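Local coordinates for protein periplasmic beta-glucosidase (Pseudomonas aeruginosa, PDB 6R5T) that probably hydrolyses terminal, non-reducing beta-D-glucosyl residues of glucosides, releasing beta-D-glucose, as a periplasmic enzyme of glycoside hydrolase family 3, at residues T423-D435 with V449-A463. The protein carries 1 engineered substitution. Numbering follows the deposited sequence.
Sequences TLLYAKGANVSGD and VEVDPRSAEAMLEEA
The amide of N431 meets the backbone of D452 with both its ends: OD1 accepts from D452 N at 2.8 Å, with that donor tilted 18° from the carbonyl plane, while ND2 gives a nearly straight bond (176°) to D452 O, which lies in the plane of the amide and receives the bond on a lone pair. Two bonds of opposite sense fix the flip of the amide, and the methyl CE of M459 touches ND2 at 3.4 Å. The R454 guanidinium carries M459 CG over one face; at its edge, in plane, sit the carboxylates of D452, gripped side-on through NE and NH2, and E462. Through OD1, D452 also closes an Asx turn with R454 N. In the C-terminal domain of this family 3 enzyme, the contact sets the end of edge strand 423-427 of the mixed sheet and the loop after it against helix 456-468 and the loop that leads into it; A427 CB lies 3.7 Å from A463 CA. K428, extended with CG anti to the backbone N (chi1 -166°), sends NZ to E450 O at 2.9 Å, from above the carbonyl plane. One water links G429 N to M459 O and E462 OE2. V432 CG2 and V449 CG1 meet tip to tip at a tight 3.5 Å, beside helix 436-442.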
loop_
_atom_site.group_PDB
_atom_site.type_symbol
_atom_site.label_atom_id
_atom_site.label_comp_id
_atom_site.label_asym_id
_atom_site.label_seq_id
_atom_site.Cartn_x
_atom_site.Cartn_y
_atom_site.Cartn_z
ATOM N N THR A 423 38.222 -9.266 -28.325
ATOM C CA THR A 423 38.943 -8.554 -27.250
ATOM C C THR A 423 37.933 -7.963 -26.263
ATOM O O THR A 423 37.201 -7.049 -26.648
ATOM C CB THR A 423 39.847 -7.456 -27.815
ATOM O OG1 THR A 423 40.730 -8.077 -28.759
ATOM C CG2 THR A 423 40.656 -6.759 -26.746
ATOM N N LEU A 424 38.056 -8.313 -24.997
ATOM C CA LEU A 424 37.228 -7.659 -23.960
ATOM C C LEU A 424 38.011 -6.553 -23.285
ATOM O O LEU A 424 39.225 -6.726 -22.981
ATOM C CB LEU A 424 36.827 -8.705 -22.920
ATOM C CG LEU A 424 36.071 -9.917 -23.427
ATOM C CD1 LEU A 424 35.704 -10.794 -22.245
ATOM C CD2 LEU A 424 34.835 -9.483 -24.212
ATOM N N LEU A 425 37.357 -5.436 -23.026
ATOM C CA LEU A 425 37.974 -4.313 -22.297
ATOM C C LEU A 425 37.099 -4.065 -21.080
ATOM O O LEU A 425 35.908 -3.901 -21.261
ATOM C CB LEU A 425 37.993 -3.074 -23.180
ATOM C CG LEU A 425 38.597 -3.223 -24.571
ATOM C CD1 LEU A 425 38.440 -1.908 -25.300
ATOM C CD2 LEU A 425 40.067 -3.612 -24.490
ATOM N N TYR A 426 37.695 -3.931 -19.927
ATOM C CA TYR A 426 36.957 -3.827 -18.656
ATOM C C TYR A 426 37.137 -2.458 -18.032
ATOM O O TYR A 426 38.245 -1.934 -17.982
ATOM C CB TYR A 426 37.402 -4.925 -17.690
ATOM C CG TYR A 426 36.850 -4.716 -16.309
ATOM C CD1 TYR A 426 35.504 -4.922 -16.072
ATOM C CD2 TYR A 426 37.626 -4.251 -15.262
ATOM C CE1 TYR A 426 34.960 -4.754 -14.812
ATOM C CE2 TYR A 426 37.100 -4.072 -13.997
ATOM C CZ TYR A 426 35.760 -4.324 -13.761
ATOM O OH TYR A 426 35.232 -4.066 -12.539
ATOM N N ALA A 427 36.084 -1.934 -17.422
ATOM C CA ALA A 427 36.140 -0.797 -16.510
ATOM C C ALA A 427 35.000 -0.921 -15.524
ATOM O O ALA A 427 33.861 -1.177 -15.953
ATOM C CB ALA A 427 36.044 0.511 -17.246
ATOM N N LYS A 428 35.299 -0.727 -14.259
ATOM C CA LYS A 428 34.231 -0.807 -13.249
ATOM C C LYS A 428 33.175 0.263 -13.502
ATOM O O LYS A 428 31.944 -0.043 -13.310
ATOM C CB LYS A 428 34.804 -0.664 -11.853
ATOM C CG LYS A 428 33.808 -1.064 -10.795
ATOM C CD LYS A 428 34.378 -1.079 -9.459
ATOM C CE LYS A 428 33.308 -1.387 -8.446
ATOM N NZ LYS A 428 33.920 -1.872 -7.202
ATOM N N GLY A 429 33.566 1.511 -13.795
ATOM C CA GLY A 429 32.582 2.533 -14.188
ATOM C C GLY A 429 31.964 3.294 -13.052
ATOM O O GLY A 429 31.858 4.493 -13.123
ATOM N N ALA A 430 31.486 2.580 -12.023
ATOM C CA ALA A 430 30.881 3.181 -10.847
ATOM C C ALA A 430 30.926 2.125 -9.752
ATOM O O ALA A 430 30.927 0.969 -10.057
ATOM C CB ALA A 430 29.462 3.602 -11.121
ATOM N N ASN A 431 30.857 2.580 -8.524
ATOM C CA ASN A 431 30.553 1.683 -7.404
ATOM C C ASN A 431 29.051 1.368 -7.457
ATOM O O ASN A 431 28.281 2.092 -8.132
ATOM C CB ASN A 431 30.952 2.345 -6.086
ATOM C CG ASN A 431 32.447 2.295 -5.855
ATOM O OD1 ASN A 431 33.090 1.283 -6.111
ATOM N ND2 ASN A 431 32.941 3.413 -5.366
ATOM N N VAL A 432 28.631 0.331 -6.747
ATOM C CA VAL A 432 27.206 -0.108 -6.799
ATOM C C VAL A 432 26.304 1.031 -6.342
ATOM O O VAL A 432 25.153 1.155 -6.799
ATOM C CB VAL A 432 26.933 -1.390 -6.010
ATOM C CG1 VAL A 432 27.663 -2.579 -6.556
ATOM C CG2 VAL A 432 27.200 -1.279 -4.548
ATOM N N SER A 433 26.780 1.854 -5.413
ATOM C CA SER A 433 26.095 3.070 -4.953
ATOM C C SER A 433 27.123 4.185 -4.805
ATOM O O SER A 433 28.245 3.898 -4.445
ATOM C CB SER A 433 25.344 2.847 -3.664
ATOM O OG SER A 433 24.635 4.028 -3.261
ATOM N N GLY A 434 26.698 5.405 -5.060
ATOM C CA GLY A 434 27.483 6.613 -4.780
ATOM C C GLY A 434 27.073 7.245 -3.487
ATOM O O GLY A 434 27.655 8.291 -3.115
ATOM N N ASP A 435 26.098 6.685 -2.780
ATOM C CA ASP A 435 25.607 7.199 -1.483
ATOM C C ASP A 435 26.377 6.446 -0.406
ATOM O O ASP A 435 26.193 5.210 -0.255
ATOM C CB ASP A 435 24.106 6.974 -1.352
ATOM C CG ASP A 435 23.470 7.558 -0.106
ATOM O OD1 ASP A 435 24.119 7.538 0.940
ATOM O OD2 ASP A 435 22.300 7.965 -0.177
ATOM N N VAL A 449 30.501 -5.654 -0.462
ATOM C CA VAL A 449 30.622 -4.753 -1.622
ATOM C C VAL A 449 32.036 -4.185 -1.644
ATOM O O VAL A 449 32.343 -3.430 -0.752
ATOM C CB VAL A 449 29.579 -3.636 -1.569
ATOM C CG1 VAL A 449 29.767 -2.625 -2.676
ATOM C CG2 VAL A 449 28.188 -4.261 -1.626
ATOM N N GLU A 450 32.717 -4.424 -2.758
ATOM C CA GLU A 450 34.054 -3.858 -3.048
ATOM C C GLU A 450 33.858 -2.410 -3.453
ATOM O O GLU A 450 33.110 -2.112 -4.419
ATOM C CB GLU A 450 34.752 -4.606 -4.178
ATOM C CG GLU A 450 34.812 -6.112 -3.981
ATOM C CD GLU A 450 36.060 -6.819 -4.501
ATOM O OE1 GLU A 450 36.044 -8.075 -4.578
ATOM O OE2 GLU A 450 37.064 -6.120 -4.802
ATOM N N VAL A 451 34.481 -1.505 -2.729
ATOM C CA VAL A 451 34.383 -0.072 -3.002
ATOM C C VAL A 451 35.691 0.320 -3.690
ATOM O O VAL A 451 36.804 0.142 -3.099
ATOM C CB VAL A 451 34.119 0.681 -1.690
ATOM C CG1 VAL A 451 34.046 2.161 -1.930
ATOM C CG2 VAL A 451 32.830 0.165 -1.031
ATOM N N ASP A 452 35.581 0.767 -4.931
ATOM C CA ASP A 452 36.712 1.387 -5.632
ATOM C C ASP A 452 36.945 2.699 -4.911
ATOM O O ASP A 452 36.026 3.493 -4.728
ATOM C CB ASP A 452 36.378 1.588 -7.100
ATOM C CG ASP A 452 37.575 2.005 -7.938
ATOM O OD1 ASP A 452 38.214 3.043 -7.610
ATOM O OD2 ASP A 452 37.814 1.325 -8.923
ATOM N N PRO A 453 38.188 2.990 -4.472
ATOM C CA PRO A 453 38.429 4.217 -3.725
ATOM C C PRO A 453 38.544 5.464 -4.617
ATOM O O PRO A 453 38.623 6.559 -4.099
ATOM C CB PRO A 453 39.789 3.920 -3.061
ATOM C CG PRO A 453 40.481 2.979 -3.993
ATOM C CD PRO A 453 39.392 2.168 -4.678
ATOM N N ARG A 454 38.549 5.308 -5.946
ATOM C CA ARG A 454 38.636 6.507 -6.831
ATOM C C ARG A 454 37.364 7.337 -6.775
ATOM O O ARG A 454 36.299 6.825 -6.386
ATOM C CB ARG A 454 38.928 6.136 -8.276
ATOM C CG ARG A 454 40.301 5.523 -8.465
ATOM C CD ARG A 454 40.439 4.953 -9.814
ATOM N NE ARG A 454 39.631 3.772 -10.047
ATOM C CZ ARG A 454 39.375 3.297 -11.250
ATOM N NH1 ARG A 454 39.901 3.903 -12.299
ATOM N NH2 ARG A 454 38.636 2.225 -11.421
ATOM N N SER A 455 37.467 8.602 -7.166
ATOM C CA SER A 455 36.290 9.492 -7.261
ATOM C C SER A 455 35.314 8.908 -8.303
ATOM O O SER A 455 35.751 8.232 -9.249
ATOM C CB SER A 455 36.686 10.891 -7.627
ATOM O OG SER A 455 37.060 10.950 -8.987
ATOM N N ALA A 456 34.045 9.210 -8.180
ATOM C CA ALA A 456 33.029 8.819 -9.194
ATOM C C ALA A 456 33.457 9.328 -10.577
ATOM O O ALA A 456 33.358 8.591 -11.594
ATOM C CB ALA A 456 31.671 9.348 -8.823
ATOM N N GLU A 457 33.981 10.558 -10.635
ATOM C CA GLU A 457 34.409 11.162 -11.924
ATOM C C GLU A 457 35.569 10.375 -12.547
ATOM O O GLU A 457 35.570 10.175 -13.771
ATOM C CB GLU A 457 34.855 12.618 -11.705
ATOM C CG GLU A 457 33.703 13.545 -11.363
ATOM C CD GLU A 457 33.031 13.391 -9.991
ATOM O OE1 GLU A 457 31.833 13.794 -9.895
ATOM O OE2 GLU A 457 33.669 12.827 -9.021
ATOM N N ALA A 458 36.563 9.944 -11.761
ATOM C CA ALA A 458 37.720 9.190 -12.304
ATOM C C ALA A 458 37.232 7.844 -12.863
ATOM O O ALA A 458 37.659 7.431 -13.918
ATOM C CB ALA A 458 38.785 8.995 -11.244
ATOM N N MET A 459 36.331 7.176 -12.145
ATOM C CA MET A 459 35.771 5.888 -12.622
ATOM C C MET A 459 35.006 6.101 -13.933
ATOM O O MET A 459 35.152 5.280 -14.858
ATOM C CB MET A 459 34.854 5.279 -11.569
ATOM C CG MET A 459 35.654 4.636 -10.466
ATOM S SD MET A 459 34.541 3.790 -9.229
ATOM C CE MET A 459 34.058 5.095 -8.151
ATOM N N LEU A 460 34.243 7.162 -13.999
ATOM C CA LEU A 460 33.473 7.488 -15.228
ATOM C C LEU A 460 34.433 7.759 -16.381
ATOM O O LEU A 460 34.191 7.255 -17.455
ATOM C CB LEU A 460 32.548 8.674 -14.999
ATOM C CG LEU A 460 31.292 8.430 -14.194
ATOM C CD1 LEU A 460 30.619 9.759 -13.844
ATOM C CD2 LEU A 460 30.337 7.556 -14.971
ATOM N N GLU A 461 35.501 8.531 -16.172
ATOM C CA GLU A 461 36.410 8.873 -17.298
ATOM C C GLU A 461 37.115 7.611 -17.777
ATOM O O GLU A 461 37.247 7.415 -18.964
ATOM C CB GLU A 461 37.412 9.955 -16.887
ATOM C CG GLU A 461 36.780 11.309 -16.670
ATOM C CD GLU A 461 36.574 12.166 -17.923
ATOM O OE1 GLU A 461 35.917 11.683 -18.894
ATOM O OE2 GLU A 461 37.079 13.339 -17.935
ATOM N N GLU A 462 37.467 6.692 -16.876
ATOM C CA GLU A 462 38.068 5.405 -17.275
ATOM C C GLU A 462 37.078 4.609 -18.130
ATOM O O GLU A 462 37.427 4.072 -19.173
ATOM C CB GLU A 462 38.505 4.628 -16.041
ATOM C CG GLU A 462 39.173 3.361 -16.457
ATOM C CD GLU A 462 39.478 2.356 -15.362
ATOM O OE1 GLU A 462 40.595 1.761 -15.424
ATOM O OE2 GLU A 462 38.616 2.165 -14.475
ATOM N N ALA A 463 35.833 4.539 -17.692
ATOM C CA ALA A 463 34.813 3.796 -18.447
ATOM C C ALA A 463 34.590 4.449 -19.819
ATOM O O ALA A 463 34.403 3.715 -20.784
ATOM C CB ALA A 463 33.521 3.801 -17.668
HETATM O O HOH W 1 37.997 -0.322 -13.416
HETATM O O HOH W 2 35.965 2.684 -14.282
HETATM O O HOH W 3 31.414 6.564 -11.226
HETATM O O HOH W 4 30.896 -1.313 -5.790
#